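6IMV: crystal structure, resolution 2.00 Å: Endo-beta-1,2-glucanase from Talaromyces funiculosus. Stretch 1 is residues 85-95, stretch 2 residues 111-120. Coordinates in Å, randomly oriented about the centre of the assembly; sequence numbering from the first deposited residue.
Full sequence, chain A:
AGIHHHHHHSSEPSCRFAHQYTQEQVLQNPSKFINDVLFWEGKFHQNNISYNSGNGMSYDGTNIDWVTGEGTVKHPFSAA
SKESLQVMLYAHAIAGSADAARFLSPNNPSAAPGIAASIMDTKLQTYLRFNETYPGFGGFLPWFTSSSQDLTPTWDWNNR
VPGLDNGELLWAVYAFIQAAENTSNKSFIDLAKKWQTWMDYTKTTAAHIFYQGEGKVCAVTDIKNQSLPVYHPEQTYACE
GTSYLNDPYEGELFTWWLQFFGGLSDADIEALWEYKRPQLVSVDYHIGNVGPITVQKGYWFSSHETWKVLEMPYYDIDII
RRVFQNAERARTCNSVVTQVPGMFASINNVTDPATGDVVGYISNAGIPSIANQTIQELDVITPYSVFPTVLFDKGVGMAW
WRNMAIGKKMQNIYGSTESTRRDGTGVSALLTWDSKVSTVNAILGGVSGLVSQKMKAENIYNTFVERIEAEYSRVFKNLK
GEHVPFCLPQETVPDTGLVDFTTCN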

# COMPACT_ATOMS: atom_id res chain seq x y z
N LEU A 85 2.44 -5.58 -0.29
CA LEU A 85 1.95 -5.37 -1.66
C LEU A 85 2.26 -6.60 -2.53
O LEU A 85 1.43 -7.01 -3.33
N GLN A 86 3.45 -7.17 -2.34
CA GLN A 86 3.90 -8.34 -3.07
C GLN A 86 3.05 -9.56 -2.66
O GLN A 86 2.58 -10.31 -3.51
N VAL A 87 2.83 -9.71 -1.35
CA VAL A 87 2.09 -10.86 -0.82
C VAL A 87 0.63 -10.79 -1.28
O VAL A 87 0.07 -11.81 -1.69
N MET A 88 0.03 -9.60 -1.24
CA MET A 88 -1.36 -9.42 -1.69
C MET A 88 -1.49 -9.83 -3.16
O MET A 88 -2.45 -10.51 -3.53
N LEU A 89 -0.53 -9.42 -4.00
CA LEU A 89 -0.52 -9.79 -5.42
C LEU A 89 -0.47 -11.32 -5.53
O LEU A 89 -1.21 -11.91 -6.32
N TYR A 90 0.41 -11.95 -4.74
CA TYR A 90 0.60 -13.39 -4.77
C TYR A 90 -0.65 -14.14 -4.27
O TYR A 90 -0.89 -15.26 -4.72
N ALA A 91 -1.42 -13.53 -3.36
CA ALA A 91 -2.66 -14.13 -2.88
C ALA A 91 -3.63 -14.28 -4.05
O ALA A 91 -4.22 -15.35 -4.23
N HIS A 92 -3.76 -13.24 -4.88
CA HIS A 92 -4.63 -13.29 -6.06
C HIS A 92 -4.08 -14.29 -7.09
O HIS A 92 -4.85 -15.06 -7.67
N ALA A 93 -2.76 -14.26 -7.31
CA ALA A 93 -2.10 -15.10 -8.30
C ALA A 93 -2.32 -16.58 -7.96
O ALA A 93 -2.70 -17.37 -8.84
N ILE A 94 -2.09 -16.96 -6.70
CA ILE A 94 -2.17 -18.38 -6.31
C ILE A 94 -3.64 -18.85 -6.36
O ILE A 94 -3.87 -20.03 -6.50
N ALA A 95 -4.60 -17.94 -6.20
CA ALA A 95 -6.03 -18.26 -6.24
C ALA A 95 -6.51 -18.44 -7.69
O ALA A 95 -7.63 -18.86 -7.90
N ALA A 111 0.90 -20.64 -15.32
CA ALA A 111 2.12 -20.66 -14.52
C ALA A 111 2.03 -19.72 -13.30
O ALA A 111 2.84 -19.85 -12.37
N ALA A 112 1.07 -18.78 -13.30
CA ALA A 112 1.03 -17.71 -12.28
C ALA A 112 0.98 -18.28 -10.86
O ALA A 112 1.74 -17.82 -10.00
N PRO A 113 0.09 -19.25 -10.54
CA PRO A 113 0.04 -19.82 -9.19
C PRO A 113 1.37 -20.43 -8.74
O PRO A 113 1.78 -20.21 -7.61
N GLY A 114 2.02 -21.18 -9.63
CA GLY A 114 3.31 -21.81 -9.35
C GLY A 114 4.39 -20.78 -9.07
O GLY A 114 5.22 -20.97 -8.18
N ILE A 115 4.38 -19.67 -9.83
CA ILE A 115 5.34 -18.58 -9.62
C ILE A 115 5.14 -17.98 -8.22
O ILE A 115 6.10 -17.85 -7.46
N ALA A 116 3.89 -17.64 -7.88
CA ALA A 116 3.58 -17.08 -6.56
C ALA A 116 4.02 -18.06 -5.45
O ALA A 116 4.66 -17.65 -4.47
N ALA A 117 3.67 -19.35 -5.60
CA ALA A 117 3.96 -20.37 -4.59
C ALA A 117 5.48 -20.49 -4.38
O ALA A 117 5.97 -20.52 -3.26
N SER A 118 6.21 -20.54 -5.49
CA SER A 118 7.66 -20.70 -5.45
C SER A 118 8.34 -19.54 -4.70
O SER A 118 9.21 -19.77 -3.83
N ILE A 119 7.96 -18.30 -5.04
CA ILE A 119 8.59 -17.13 -4.43
C ILE A 119 8.22 -17.07 -2.94
O ILE A 119 9.07 -16.76 -2.10
N MET A 120 6.97 -17.39 -2.60
CA MET A 120 6.51 -17.31 -1.21
C MET A 120 7.20 -18.38 -0.35
O MET A 120 7.42 -18.17 0.84

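Two helices can approach until their backbones nearly touch, and the two helices of these stretches in this glucanase illustrate the point: the CA atoms of Ile 94 and Pro 113 lie just 3.9 Å apart, with Ala 93 and Ala 116 beside them. The helices run in roughly opposing directions, at 138°, and diverge from this point, so that the CA atoms of Val 87 and Met 120 are 7.8 Å apart. The small Ala 93 and Ala 116 lie near the narrow end, while Tyr 90, Ile 119 and Met 120 pack farther along. At the narrow end Pro 113, its ring in the C-gamma exo pucker, sets CG 3.5 Å from the backbone O of Ala 93. Ala 116 points toward the partner helix, and its CB lies 3.9 Å from CB of Tyr 90 and 3.9 Å from CB of Ala 93. Ile 94 (chi1 t, chi2 t) leaves sideways rather than between the backbones and extends until its CD1 meets CB of Ala 117 at 3.9 Å.

Where the helices separate, longer side chains fill the space. Tyr 90 points toward the other helix with chi1 m, and Ala 116 CA covers one face of its ring. Ile 119 (chi1 m, chi2 t) also points in, placing CG2 3.6 Å from Tyr 90 CE2 and CD1 3.3 Å from Tyr 90 OH. Met 120 starts sideways, but its m, m, m rotamer folds the chain back across the gap: CG approaches Tyr 90 CD2 at 3.6 Å, while SD sits at the edge of that ring and 3.8 Å from CG2 of Val 87 (chi1 t).

No hydrogen bond links the helices. Within one helix Gln 86 (chi1 t, chi2 t) donates from NE2 to OH of Tyr 90 at 2.9 Å; Gln 86 OE1 is bonded elsewhere in the structure, as Tyr 90 OH is in addition. The interface itself is thus held by apolar packing.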

# COMPACT_ATOMS: atom_id res chain seq x y z
CB LEU A 85 2.56 -4.09 -2.24
CG LEU A 85 2.09 -2.79 -1.58
CD1 LEU A 85 2.88 -1.59 -2.09
CD2 LEU A 85 0.59 -2.57 -1.80
CB GLN A 86 5.39 -8.56 -2.77
CG GLN A 86 6.01 -9.76 -3.47
CD GLN A 86 7.44 -9.96 -3.06
OE1 GLN A 86 7.88 -9.47 -2.02
NE2 GLN A 86 8.18 -10.71 -3.85
CB VAL A 87 2.25 -10.97 0.71
CG1 VAL A 87 1.23 -11.91 1.33
CG2 VAL A 87 3.66 -11.40 1.07
CB MET A 88 -1.82 -7.96 -1.51
CG MET A 88 -2.22 -7.63 -0.09
SD MET A 88 -2.95 -5.98 0.08
CE MET A 88 -1.48 -4.98 0.15
CB LEU A 89 0.69 -9.13 -6.09
CG LEU A 89 0.88 -9.30 -7.59
CD1 LEU A 89 1.59 -10.59 -7.93
CD2 LEU A 89 -0.42 -9.18 -8.37
CB TYR A 90 1.84 -13.81 -3.97
CG TYR A 90 3.16 -13.37 -4.54
CD1 TYR A 90 3.32 -13.03 -5.88
CD2 TYR A 90 4.28 -13.31 -3.73
CE1 TYR A 90 4.55 -12.61 -6.37
CE2 TYR A 90 5.51 -12.91 -4.21
CZ TYR A 90 5.65 -12.57 -5.54
OH TYR A 90 6.87 -12.16 -5.99
CB ALA A 91 -3.24 -13.31 -1.75
CB HIS A 92 -4.81 -11.89 -6.66
CG HIS A 92 -5.63 -10.98 -5.80
ND1 HIS A 92 -6.98 -11.18 -5.59
CD2 HIS A 92 -5.29 -9.88 -5.10
CE1 HIS A 92 -7.44 -10.23 -4.80
NE2 HIS A 92 -6.42 -9.42 -4.48
CB ALA A 93 -0.63 -14.77 -8.38
CB ILE A 94 -1.53 -18.67 -4.94
CG1 ILE A 94 -1.12 -20.14 -4.86
CG2 ILE A 94 -2.43 -18.26 -3.79
CD1 ILE A 94 -0.13 -20.45 -3.76
CB ALA A 95 -6.82 -17.19 -5.54
CB ALA A 111 3.31 -20.32 -15.39
CB ALA A 112 -0.13 -16.77 -12.55
CB PRO A 113 -1.07 -20.88 -9.28
CG PRO A 113 -1.94 -20.40 -10.43
CD PRO A 113 -0.95 -19.80 -11.42
CB ILE A 115 5.26 -17.53 -10.74
CG1 ILE A 115 5.70 -18.09 -12.09
CG2 ILE A 115 6.06 -16.28 -10.37
CD1 ILE A 115 5.28 -17.25 -13.30
CB ALA A 116 2.11 -16.75 -6.46
CB ALA A 117 3.35 -21.69 -4.98
CB SER A 118 8.20 -20.85 -6.82
OG SER A 118 9.60 -20.81 -6.80
CB ILE A 119 8.22 -15.83 -5.19
CG1 ILE A 119 8.77 -15.84 -6.62
CG2 ILE A 119 8.71 -14.62 -4.42
CD1 ILE A 119 8.14 -14.82 -7.55
CB MET A 120 4.99 -17.45 -1.12
CG MET A 120 4.25 -16.19 -1.51
SD MET A 120 4.57 -14.84 -0.35
CE MET A 120 3.50 -15.28 1.02